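Local coordinates for malate Synthase (Haloferax volcanii, PDB 3OYZ), which catalyses the magnesium-dependent Claisen condensation of acetyl-CoA with glyoxylate, and the hydrolysis that releases malate and CoA, in the glyoxylate cycle, at residues Met30-Ala35 with Ile70-Ala75; Glu161-Met166 with Arg213-Arg218. One frame throughout, in Å; residues are numbered along the deposited sequence.

Contact 1 of 2, residues Met30-Ala35 with Ile70-Ala75; sequences MLRRAA and ISEQGA. With ACO (acetyl coenzyme *a), chain B.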
ATOM      1  N   MET A  30     -22.885  19.532 -25.263  1.00 50.45           N
ATOM      2  CA  MET A  30     -22.047  18.370 -24.911  1.00 49.11           C
ATOM      3  C   MET A  30     -22.783  17.092 -24.545  1.00 45.45           C
ATOM      4  O   MET A  30     -22.336  16.036 -24.955  1.00 47.24           O
ATOM      5  CB  MET A  30     -21.003  18.734 -23.870  1.00 48.00           C
ATOM      6  CG  MET A  30     -20.282  19.997 -24.255  1.00 53.56           C
ATOM      7  SD  MET A  30     -18.608  19.831 -23.625  1.00 63.44           S
ATOM      8  CE  MET A  30     -18.490  21.399 -22.820  1.00 58.75           C
ATOM      9  N   LEU A  31     -23.919  17.144 -23.864  1.00 44.81           N
ATOM     10  CA  LEU A  31     -24.679  15.930 -23.630  1.00 44.88           C
ATOM     11  C   LEU A  31     -25.348  15.311 -24.848  1.00 45.66           C
ATOM     12  O   LEU A  31     -25.441  14.061 -24.978  1.00 47.05           O
ATOM     13  CB  LEU A  31     -25.762  16.207 -22.580  1.00 45.97           C
ATOM     14  CG  LEU A  31     -25.440  16.745 -21.187  1.00 47.38           C
ATOM     15  CD1 LEU A  31     -26.719  16.947 -20.419  1.00 45.80           C
ATOM     16  CD2 LEU A  31     -24.434  15.833 -20.431  1.00 48.50           C
ATOM     17  N   ARG A  32     -25.897  16.176 -25.716  1.00 46.29           N
ATOM     18  CA  ARG A  32     -26.590  15.691 -26.932  1.00 46.75           C
ATOM     19  C   ARG A  32     -25.597  14.968 -27.800  1.00 44.30           C
ATOM     20  O   ARG A  32     -25.881  13.919 -28.319  1.00 44.37           O
ATOM     21  CB  ARG A  32     -27.277  16.827 -27.720  1.00 47.88           C
ATOM     22  CG  ARG A  32     -28.238  17.650 -26.877  1.00 47.36           C
ATOM     23  CD  ARG A  32     -29.373  18.287 -27.713  1.00 52.29           C
ATOM     24  NE  ARG A  32     -29.860  19.478 -27.040  1.00 42.90           N
ATOM     25  CZ  ARG A  32     -30.962  19.472 -26.313  1.00 36.71           C
ATOM     26  NH1 ARG A  32     -31.744  18.406 -26.290  1.00 44.10           N
ATOM     27  NH2 ARG A  32     -31.313  20.587 -25.727  1.00 44.95           N
ATOM     28  N   ARG A  33     -24.390  15.498 -27.910  1.00 46.01           N
ATOM     29  CA  ARG A  33     -23.376  14.834 -28.723  1.00 46.67           C
ATOM     30  C   ARG A  33     -22.904  13.523 -28.095  1.00 46.98           C
ATOM     31  O   ARG A  33     -22.843  12.489 -28.769  1.00 48.83           O
ATOM     32  CB  ARG A  33     -22.217  15.826 -28.882  1.00 46.16           C
ATOM     33  CG  ARG A  33     -20.953  15.161 -29.384  1.00 57.68           C
ATOM     34  CD  ARG A  33     -19.682  16.007 -29.440  1.00 67.15           C
ATOM     35  NE  ARG A  33     -18.776  15.466 -30.456  1.00 73.18           N
ATOM     36  CZ  ARG A  33     -18.710  15.912 -31.711  1.00 80.86           C
ATOM     37  NH1 ARG A  33     -19.487  16.911 -32.126  1.00 81.66           N
ATOM     38  NH2 ARG A  33     -17.845  15.376 -32.559  1.00 81.77           N
ATOM     39  N   ALA A  34     -22.611  13.521 -26.788  1.00 46.51           N
ATOM     40  CA  ALA A  34     -22.087  12.312 -26.126  1.00 44.04           C
ATOM     41  C   ALA A  34     -23.165  11.258 -26.167  1.00 42.22           C
ATOM     42  O   ALA A  34     -22.894  10.079 -26.373  1.00 40.69           O
ATOM     43  CB  ALA A  34     -21.669  12.646 -24.663  1.00 42.51           C
ATOM     44  N   ALA A  35     -24.422  11.689 -26.091  1.00 42.96           N
ATOM     45  CA  ALA A  35     -25.507  10.722 -26.213  1.00 43.36           C
ATOM     46  C   ALA A  35     -25.661  10.037 -27.548  1.00 46.31           C
ATOM     47  O   ALA A  35     -26.319   8.995 -27.576  1.00 45.60           O
ATOM     48  CB  ALA A  35     -26.823  11.311 -25.834  1.00 43.75           C
ATOM     49  N   ILE A  70     -31.737  12.868 -21.686  1.00 40.14           N
ATOM     50  CA  ILE A  70     -31.896  11.427 -21.518  1.00 39.41           C
ATOM     51  C   ILE A  70     -33.320  11.002 -21.904  1.00 40.65           C
ATOM     52  O   ILE A  70     -33.576   9.869 -22.357  1.00 42.49           O
ATOM     53  CB  ILE A  70     -31.621  11.000 -19.988  1.00 39.35           C
ATOM     54  CG1 ILE A  70     -30.155  11.270 -19.658  1.00 40.69           C
ATOM     55  CG2 ILE A  70     -31.956   9.545 -19.805  1.00 35.98           C
ATOM     56  CD1 ILE A  70     -29.696  10.742 -18.280  1.00 49.78           C
ATOM     57  N   SER A  71     -34.247  11.885 -21.588  1.00 40.88           N
ATOM     58  CA  SER A  71     -35.626  11.765 -22.103  1.00 47.98           C
ATOM     59  C   SER A  71     -35.677  11.423 -23.623  1.00 47.04           C
ATOM     60  O   SER A  71     -36.162  10.364 -24.067  1.00 48.16           O
ATOM     61  CB  SER A  71     -36.301  13.132 -21.885  1.00 45.86           C
ATOM     62  OG  SER A  71     -37.671  12.881 -21.662  1.00 54.74           O
ATOM     63  N   GLU A  72     -35.044  12.292 -24.385  1.00 49.73           N
ATOM     64  CA  GLU A  72     -35.082  12.257 -25.873  1.00 51.54           C
ATOM     65  C   GLU A  72     -34.168  11.219 -26.512  1.00 53.30           C
ATOM     66  O   GLU A  72     -34.549  10.586 -27.516  1.00 53.35           O
ATOM     67  CB  GLU A  72     -34.798  13.654 -26.410  1.00 53.07           C
ATOM     68  CG  GLU A  72     -35.855  14.654 -25.947  1.00 52.89           C
ATOM     69  CD  GLU A  72     -35.484  16.122 -26.134  1.00 55.05           C
ATOM     70  OE1 GLU A  72     -34.322  16.444 -26.429  1.00 56.43           O
ATOM     71  OE2 GLU A  72     -36.347  17.020 -25.965  1.00 56.12           O
ATOM     72  N   GLN A  73     -33.013  10.966 -25.884  1.00 50.61           N
ATOM     73  CA  GLN A  73     -31.982  10.094 -26.467  1.00 48.70           C
ATOM     74  C   GLN A  73     -31.527   8.865 -25.713  1.00 50.60           C
ATOM     75  O   GLN A  73     -30.771   8.045 -26.250  1.00 50.32           O
ATOM     76  CB  GLN A  73     -30.714  10.899 -26.721  1.00 48.94           C
ATOM     77  CG  GLN A  73     -31.013  12.052 -27.627  1.00 47.30           C
ATOM     78  CD  GLN A  73     -29.797  12.754 -28.146  1.00 44.34           C
ATOM     79  OE1 GLN A  73     -29.657  13.909 -27.846  1.00 43.54           O
ATOM     80  NE2 GLN A  73     -28.924  12.088 -28.906  1.00 49.07           N
ATOM     81  N   GLY A  74     -31.937   8.744 -24.453  1.00 50.56           N
ATOM     82  CA  GLY A  74     -31.336   7.715 -23.634  1.00 50.23           C
ATOM     83  C   GLY A  74     -31.790   6.358 -24.087  1.00 49.58           C
ATOM     84  O   GLY A  74     -31.068   5.388 -23.898  1.00 47.22           O
ATOM     85  N   ALA A  75     -32.950   6.263 -24.733  1.00 51.49           N
ATOM     86  CA  ALA A  75     -33.430   4.946 -25.148  1.00 50.08           C
ATOM     87  C   ALA A  75     -32.466   4.104 -25.968  1.00 50.40           C
ATOM     88  O   ALA A  75     -32.428   2.877 -25.784  1.00 49.46           O
ATOM     89  CB  ALA A  75     -34.795   5.013 -25.831  1.00 51.14           C
TER
HETATM   90  N1A ACO B 434     -18.473  15.236 -23.440  1.00 53.78           N
HETATM   91  C2A ACO B 434     -19.095  15.487 -24.608  1.00 55.80           C
HETATM   92  N3A ACO B 434     -18.424  16.011 -25.649  1.00 55.93           N
HETATM   93  C4A ACO B 434     -17.108  16.339 -25.593  1.00 51.48           C
HETATM   94  C5A ACO B 434     -16.399  16.072 -24.323  1.00 52.58           C
HETATM   95  C6A ACO B 434     -17.174  15.521 -23.195  1.00 49.84           C
HETATM   96  N6A ACO B 434     -16.495  15.337 -22.031  1.00 41.53           N
HETATM   97  N7A ACO B 434     -15.128  16.465 -24.477  1.00 51.44           N
HETATM   98  C8A ACO B 434     -15.023  16.965 -25.731  1.00 52.36           C
HETATM   99  N9A ACO B 434     -16.174  16.845 -26.406  1.00 54.36           N
HETATM  100  C1B ACO B 434     -16.354  17.285 -27.828  1.00 55.72           C
HETATM  101  C2B ACO B 434     -15.572  18.578 -28.016  1.00 56.80           C
HETATM  102  O2B ACO B 434     -16.394  19.675 -27.620  1.00 53.85           O
HETATM  103  C3B ACO B 434     -15.227  18.556 -29.492  1.00 57.48           C
HETATM  104  O3B ACO B 434     -16.458  18.949 -30.106  1.00 66.57           O
HETATM  105  P3B ACO B 434     -16.627  19.629 -31.597  1.00 68.62           P
HETATM  106  O7A ACO B 434     -17.118  18.405 -32.355  1.00 59.08           O
HETATM  107  O8A ACO B 434     -15.216  20.117 -31.854  1.00 62.26           O
HETATM  108  O9A ACO B 434     -17.615  20.765 -31.454  1.00 63.28           O
HETATM  109  C4B ACO B 434     -14.975  17.077 -29.737  1.00 60.24           C
HETATM  110  O4B ACO B 434     -15.783  16.373 -28.784  1.00 61.14           O
HETATM  111  C5B ACO B 434     -13.521  16.701 -29.478  1.00 59.85           C
HETATM  112  O5B ACO B 434     -13.092  17.458 -28.345  1.00 57.79           O
HETATM  113  P1A ACO B 434     -11.547  17.572 -27.925  1.00 61.45           P
HETATM  114  O1A ACO B 434     -10.693  18.343 -28.879  1.00 64.37           O
HETATM  115  O2A ACO B 434     -11.117  16.148 -27.732  1.00 62.49           O
HETATM  116  O3A ACO B 434     -11.416  18.317 -26.514  1.00 61.06           O
HETATM  117  P2A ACO B 434     -11.617  19.899 -26.357  1.00 60.67           P
HETATM  118  O4A ACO B 434     -12.834  20.065 -27.209  1.00 59.23           O
HETATM  119  O5A ACO B 434     -10.242  20.533 -26.407  1.00 59.56           O
HETATM  120  O6A ACO B 434     -12.042  20.163 -24.809  1.00 60.87           O
HETATM  121  CBP ACO B 434     -12.221  19.682 -22.403  1.00 52.29           C
HETATM  122  CCP ACO B 434     -11.342  19.662 -23.660  1.00 52.71           C
HETATM  123  CDP ACO B 434     -12.687  21.102 -22.087  1.00 50.23           C
HETATM  124  CEP ACO B 434     -11.345  19.221 -21.246  1.00 53.70           C
HETATM  125  CAP ACO B 434     -13.483  18.824 -22.550  1.00 47.03           C
HETATM  126  OAP ACO B 434     -13.017  17.594 -23.088  1.00 44.25           O
HETATM  127  C9P ACO B 434     -14.196  18.531 -21.245  1.00 51.07           C
HETATM  128  O9P ACO B 434     -14.822  19.428 -20.670  1.00 51.97           O
HETATM  129  N8P ACO B 434     -14.073  17.283 -20.764  1.00 50.03           N
HETATM  130  C7P ACO B 434     -14.746  16.929 -19.521  1.00 48.96           C
HETATM  131  C6P ACO B 434     -14.080  17.523 -18.271  1.00 49.60           C
HETATM  132  C5P ACO B 434     -14.744  16.827 -17.097  1.00 46.12           C
HETATM  133  O5P ACO B 434     -15.607  15.975 -17.302  1.00 45.07           O
HETATM  134  N4P ACO B 434     -14.284  17.163 -15.893  1.00 46.02           N
HETATM  135  C3P ACO B 434     -14.747  16.587 -14.643  1.00 43.71           C
HETATM  136  C2P ACO B 434     -14.332  15.120 -14.503  1.00 44.36           C
HETATM  137  S1P ACO B 434     -12.757  15.316 -13.723  1.00 49.96           S
HETATM  138  C   ACO B 434     -12.971  15.607 -12.078  1.00 49.65           C
HETATM  139  O   ACO B 434     -14.028  15.956 -11.590  1.00 49.96           O
HETATM  140  CH3 ACO B 434     -11.757  15.470 -11.211  1.00 48.62           C
HETATM  141  O   HOH W   1     -31.472  15.770 -27.106  1.00 65.00           O
HETATM  142  O   HOH W   2     -28.804   7.977 -28.110  1.00 52.83           O

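Contact 2 of 2, residues Glu161-Met166 with Arg213-Arg218; sequences EAELAM and RHNTSR. With K (potassium ion), chain F.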
ATOM      1  N   GLU A 161     -10.689   9.302   4.239  1.00 28.42           N
ATOM      2  CA  GLU A 161     -11.730   8.633   5.027  1.00 30.33           C
ATOM      3  C   GLU A 161     -12.423   7.616   4.110  1.00 29.04           C
ATOM      4  O   GLU A 161     -12.842   6.571   4.603  1.00 26.97           O
ATOM      5  CB  GLU A 161     -12.840   9.595   5.560  1.00 30.53           C
ATOM      6  CG  GLU A 161     -12.507  10.589   6.614  1.00 39.82           C
ATOM      7  CD  GLU A 161     -13.765  11.400   7.070  1.00 48.42           C
ATOM      8  OE1 GLU A 161     -13.899  12.517   6.520  1.00 44.72           O
ATOM      9  OE2 GLU A 161     -14.616  10.927   7.889  1.00 48.37           O
ATOM     10  N   ALA A 162     -12.666   7.926   2.816  1.00 27.22           N
ATOM     11  CA  ALA A 162     -13.474   7.021   2.035  1.00 26.08           C
ATOM     12  C   ALA A 162     -12.563   5.846   1.711  1.00 24.15           C
ATOM     13  O   ALA A 162     -13.083   4.764   1.452  1.00 28.52           O
ATOM     14  CB  ALA A 162     -13.834   7.703   0.680  1.00 24.06           C
ATOM     15  N   GLU A 163     -11.279   6.098   1.500  1.00 25.44           N
ATOM     16  CA  GLU A 163     -10.344   4.993   1.215  1.00 28.91           C
ATOM     17  C   GLU A 163     -10.363   3.975   2.341  1.00 28.29           C
ATOM     18  O   GLU A 163     -10.449   2.755   2.104  1.00 29.41           O
ATOM     19  CB  GLU A 163      -8.894   5.487   1.038  1.00 29.68           C
ATOM     20  CG  GLU A 163      -7.856   4.377   0.782  1.00 29.15           C
ATOM     21  CD  GLU A 163      -6.462   4.993   0.675  1.00 33.34           C
ATOM     22  OE1 GLU A 163      -6.404   6.230   0.784  1.00 33.65           O
ATOM     23  OE2 GLU A 163      -5.405   4.336   0.522  1.00 33.11           O
ATOM     24  N   LEU A 164     -10.280   4.464   3.576  1.00 28.14           N
ATOM     25  CA  LEU A 164     -10.420   3.542   4.749  1.00 27.33           C
ATOM     26  C   LEU A 164     -11.803   2.881   4.844  1.00 30.11           C
ATOM     27  O   LEU A 164     -11.900   1.690   5.230  1.00 28.89           O
ATOM     28  CB  LEU A 164     -10.164   4.326   6.055  1.00 27.67           C
ATOM     29  CG  LEU A 164      -8.693   4.761   6.216  1.00 26.52           C
ATOM     30  CD1 LEU A 164      -8.477   5.761   7.352  1.00 28.90           C
ATOM     31  CD2 LEU A 164      -7.769   3.553   6.368  1.00 26.73           C
ATOM     32  N   ALA A 165     -12.853   3.616   4.428  1.00 26.95           N
ATOM     33  CA  ALA A 165     -14.208   3.043   4.548  1.00 27.75           C
ATOM     34  C   ALA A 165     -14.362   1.813   3.649  1.00 29.49           C
ATOM     35  O   ALA A 165     -15.227   0.957   3.885  1.00 31.25           O
ATOM     36  CB  ALA A 165     -15.347   4.047   4.182  1.00 27.87           C
ATOM     37  N   MET A 166     -13.485   1.598   2.682  1.00 30.15           N
ATOM     38  CA  MET A 166     -13.690   0.417   1.792  1.00 33.10           C
ATOM     39  C   MET A 166     -13.302  -0.863   2.550  1.00 36.01           C
ATOM     40  O   MET A 166     -13.767  -1.950   2.168  1.00 37.24           O
ATOM     41  CB  MET A 166     -12.879   0.505   0.486  1.00 33.54           C
ATOM     42  CG  MET A 166     -13.328   1.575  -0.459  1.00 33.58           C
ATOM     43  SD  MET A 166     -12.330   1.554  -1.970  1.00 36.68           S
ATOM     44  CE  MET A 166     -10.826   2.387  -1.495  1.00 34.76           C
ATOM     45  N   ARG A 213      -4.989   3.003  -5.742  1.00 29.71           N
ATOM     46  CA  ARG A 213      -5.546   2.184  -6.798  1.00 28.48           C
ATOM     47  C   ARG A 213      -5.529   0.722  -6.391  1.00 27.23           C
ATOM     48  O   ARG A 213      -6.552   0.059  -6.557  1.00 29.09           O
ATOM     49  CB  ARG A 213      -4.713   2.429  -8.081  1.00 27.86           C
ATOM     50  CG  ARG A 213      -4.923   3.825  -8.702  1.00 32.21           C
ATOM     51  CD  ARG A 213      -4.199   3.882 -10.075  1.00 39.29           C
ATOM     52  NE  ARG A 213      -2.806   4.236  -9.873  1.00 37.49           N
ATOM     53  CZ  ARG A 213      -1.732   3.708 -10.448  1.00 37.81           C
ATOM     54  NH1 ARG A 213      -1.779   2.767 -11.397  1.00 36.72           N
ATOM     55  NH2 ARG A 213      -0.571   4.249 -10.111  1.00 37.19           N
ATOM     56  N   HIS A 214      -4.448   0.289  -5.732  1.00 28.53           N
ATOM     57  CA  HIS A 214      -4.427  -1.018  -5.110  1.00 29.11           C
ATOM     58  C   HIS A 214      -5.603  -1.238  -4.144  1.00 28.13           C
ATOM     59  O   HIS A 214      -6.336  -2.235  -4.250  1.00 26.37           O
ATOM     60  CB  HIS A 214      -3.120  -1.350  -4.378  1.00 28.22           C
ATOM     61  CG  HIS A 214      -3.160  -2.674  -3.674  1.00 31.20           C
ATOM     62  ND1 HIS A 214      -2.808  -3.861  -4.303  1.00 31.77           N
ATOM     63  CD2 HIS A 214      -3.558  -3.014  -2.428  1.00 29.75           C
ATOM     64  CE1 HIS A 214      -2.890  -4.852  -3.429  1.00 32.83           C
ATOM     65  NE2 HIS A 214      -3.383  -4.378  -2.296  1.00 33.69           N
ATOM     66  N   ASN A 215      -5.763  -0.324  -3.205  1.00 27.99           N
ATOM     67  CA  ASN A 215      -6.871  -0.416  -2.223  1.00 28.28           C
ATOM     68  C   ASN A 215      -8.285  -0.333  -2.780  1.00 24.45           C
ATOM     69  O   ASN A 215      -9.164  -1.013  -2.247  1.00 27.79           O
ATOM     70  CB  ASN A 215      -6.663   0.652  -1.147  1.00 29.26           C
ATOM     71  CG  ASN A 215      -5.335   0.437  -0.389  1.00 31.30           C
ATOM     72  OD1 ASN A 215      -4.676  -0.622  -0.490  1.00 27.10           O
ATOM     73  ND2 ASN A 215      -4.836   1.520   0.168  1.00 28.28           N
ATOM     74  N   THR A 216      -8.469   0.404  -3.892  1.00 25.58           N
ATOM     75  CA  THR A 216      -9.805   0.541  -4.500  1.00 27.54           C
ATOM     76  C   THR A 216     -10.077  -0.745  -5.292  1.00 27.11           C
ATOM     77  O   THR A 216     -11.118  -1.341  -5.183  1.00 28.43           O
ATOM     78  CB  THR A 216      -9.782   1.703  -5.458  1.00 26.43           C
ATOM     79  OG1 THR A 216      -9.416   2.841  -4.643  1.00 31.23           O
ATOM     80  CG2 THR A 216     -11.250   1.867  -6.089  1.00 24.31           C
ATOM     81  N   SER A 217      -9.047  -1.261  -5.950  1.00 27.98           N
ATOM     82  CA  SER A 217      -9.190  -2.589  -6.565  1.00 29.69           C
ATOM     83  C   SER A 217      -9.487  -3.737  -5.601  1.00 29.18           C
ATOM     84  O   SER A 217     -10.411  -4.536  -5.830  1.00 28.63           O
ATOM     85  CB  SER A 217      -7.967  -2.876  -7.463  1.00 30.82           C
ATOM     86  OG  SER A 217      -8.095  -4.253  -7.903  1.00 34.58           O
ATOM     87  N   ARG A 218      -8.770  -3.809  -4.458  1.00 26.80           N
ATOM     88  CA  ARG A 218      -9.038  -4.728  -3.364  1.00 26.14           C
ATOM     89  C   ARG A 218     -10.411  -4.553  -2.787  1.00 25.67           C
ATOM     90  O   ARG A 218     -11.161  -5.529  -2.609  1.00 27.09           O
ATOM     91  CB  ARG A 218      -7.950  -4.491  -2.261  1.00 22.55           C
ATOM     92  CG  ARG A 218      -8.239  -5.244  -0.977  1.00 29.20           C
ATOM     93  CD  ARG A 218      -7.071  -4.836  -0.090  1.00 27.85           C
ATOM     94  NE  ARG A 218      -7.333  -3.512   0.471  1.00 27.43           N
ATOM     95  CZ  ARG A 218      -6.515  -2.843   1.275  1.00 32.70           C
ATOM     96  NH1 ARG A 218      -5.359  -3.372   1.647  1.00 26.97           N
ATOM     97  NH2 ARG A 218      -6.962  -1.723   1.828  1.00 28.52           N
TER
HETATM   98  K     K F 602     -10.282  -5.628  -8.715  1.00 37.10           K
HETATM   99  O   HOH W   3      -9.371   0.174   2.188  1.00 27.59           O

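Contact 1 of 2, residues Met30-Ala35 with Ile70-Ala75
Glu72 OE1 sits at the edge of the Arg32 guanidinium, near its plane, and forms a salt bridge with NH1 (3.2 Å); the carboxylate and guanidinium planes are nearly coplanar, 27° apart. A water lies at the same guanidinium's edge and in its plane. Over one face of the Arg33 guanidinium lies the phosphate oxygen O7A of acetyl-CoA, 2.8 Å from NH1, with the ligand's O3B farther out on that side. These residues belong to two neighbouring helices on the outside of the TIM barrel, 29-36 and 59-73, with strand 45-49 between them in sequence. Gln73 turns its amide almost parallel to the Arg32 guanidinium, but the two side chains run at about a right angle and do not bond directly. The water instead takes a hydrogen bond from Arg32 NH1 at 2.8 Å and donates to Glu72 OE1 and to Gln73 OE1, the latter at 2.7 Å. Glu68 and Asp26 form salt bridges with the other guanidinium nitrogens of Arg32, so three acids surround one cation.

Closer to the barrel the contact is van der Waals packing. Ala35 CB rests against Gln73, 3.8 Å from NE2 and 4.0 Å from CB, and Val69 touches both Arg32 and Ala35. Gln73 CG lies anti to the carbonyl carbon and the chain is extended beyond it, which lays the amide along the Arg32-Ala35 turn. The far side of helix 29-36 faces acetyl-CoA, where Met30 and Ala34 border the adenine. A second water donates to both Ala35 O and Gln73 O, each at 2.7 Å.

Contact 2 of 2, residues Glu161-Met166 with Arg213-Arg218
Glu163 and Asn215 make the direct polar link between helices 160-165 and 210-223, two helices packed side by side outside the TIM barrel. Asn215 ND2 donates to the anti lone pair of Glu163 OE2 at 2.9 Å, with a bent N-H...O angle of 146°. The oxygen lies in the amide plane, whereas the carboxylate is turned 36° from it. The extended Glu163 side chain, CG anti to the backbone N (chi1 178°), carries its carboxylate across to the neighbouring helix. OE2 also accepts from His214 and pairs with Arg218, both of the third subunit, and OE1 bonds Tyr193 of its own chain.

One water adds an indirect polar link, donating to Glu163 O at 2.8 Å and accepting from Arg218 NH2 in the guanidinium plane. Over a face of that guanidinium, offset toward its rim, stands Asn215 OD1, 3.3 Å above the plane.

The van der Waals contact belongs to Met166. Its chain bends at its last torsion, bringing CE within 3.5 Å of Thr216 OG1 and SD within 3.7 Å of Thr216 CA; Leu186 of strand 183-188 touches both residues from the barrel side. Thr216 OG1 itself bonds Asp188 and Leu212 O. Next along the helix, Ser217 binds a potassium ion through OG (2.7 Å) and O.

With an alanine in place of Glu163, Asn215 ND2 is likely to lose its acceptor, and His214 and Arg218 of the third subunit the anion they share. Gathering amide, imidazole and guanidinium donors on one buried carboxylate oxygen is likely to keep Glu163 ionised, and it makes this helix pair part of the trimer interface.

How the contacts relate
From the N terminus, strand 13-18 leads into helix 29-36, and the chain then runs through strand 45-49 to helix 59-73, where contact 1 closes a loop of 34 intervening residues. The chain continues through strands 80-81, 118-121 and 152-157 before contact 2 opens on helix 160-165; strand 183-188 lies inside its loop of 46 residues, closed by helix 210-223. The loops follow in series, neither nested nor crossed. Each ties together two helices separated in sequence by one barrel strand, on opposite sides of the chain's centre, with contact centres 32 Å apart. Contact 1 flanks the adenine end of acetyl-CoA, whereas contact 2 lies at a subunit boundary.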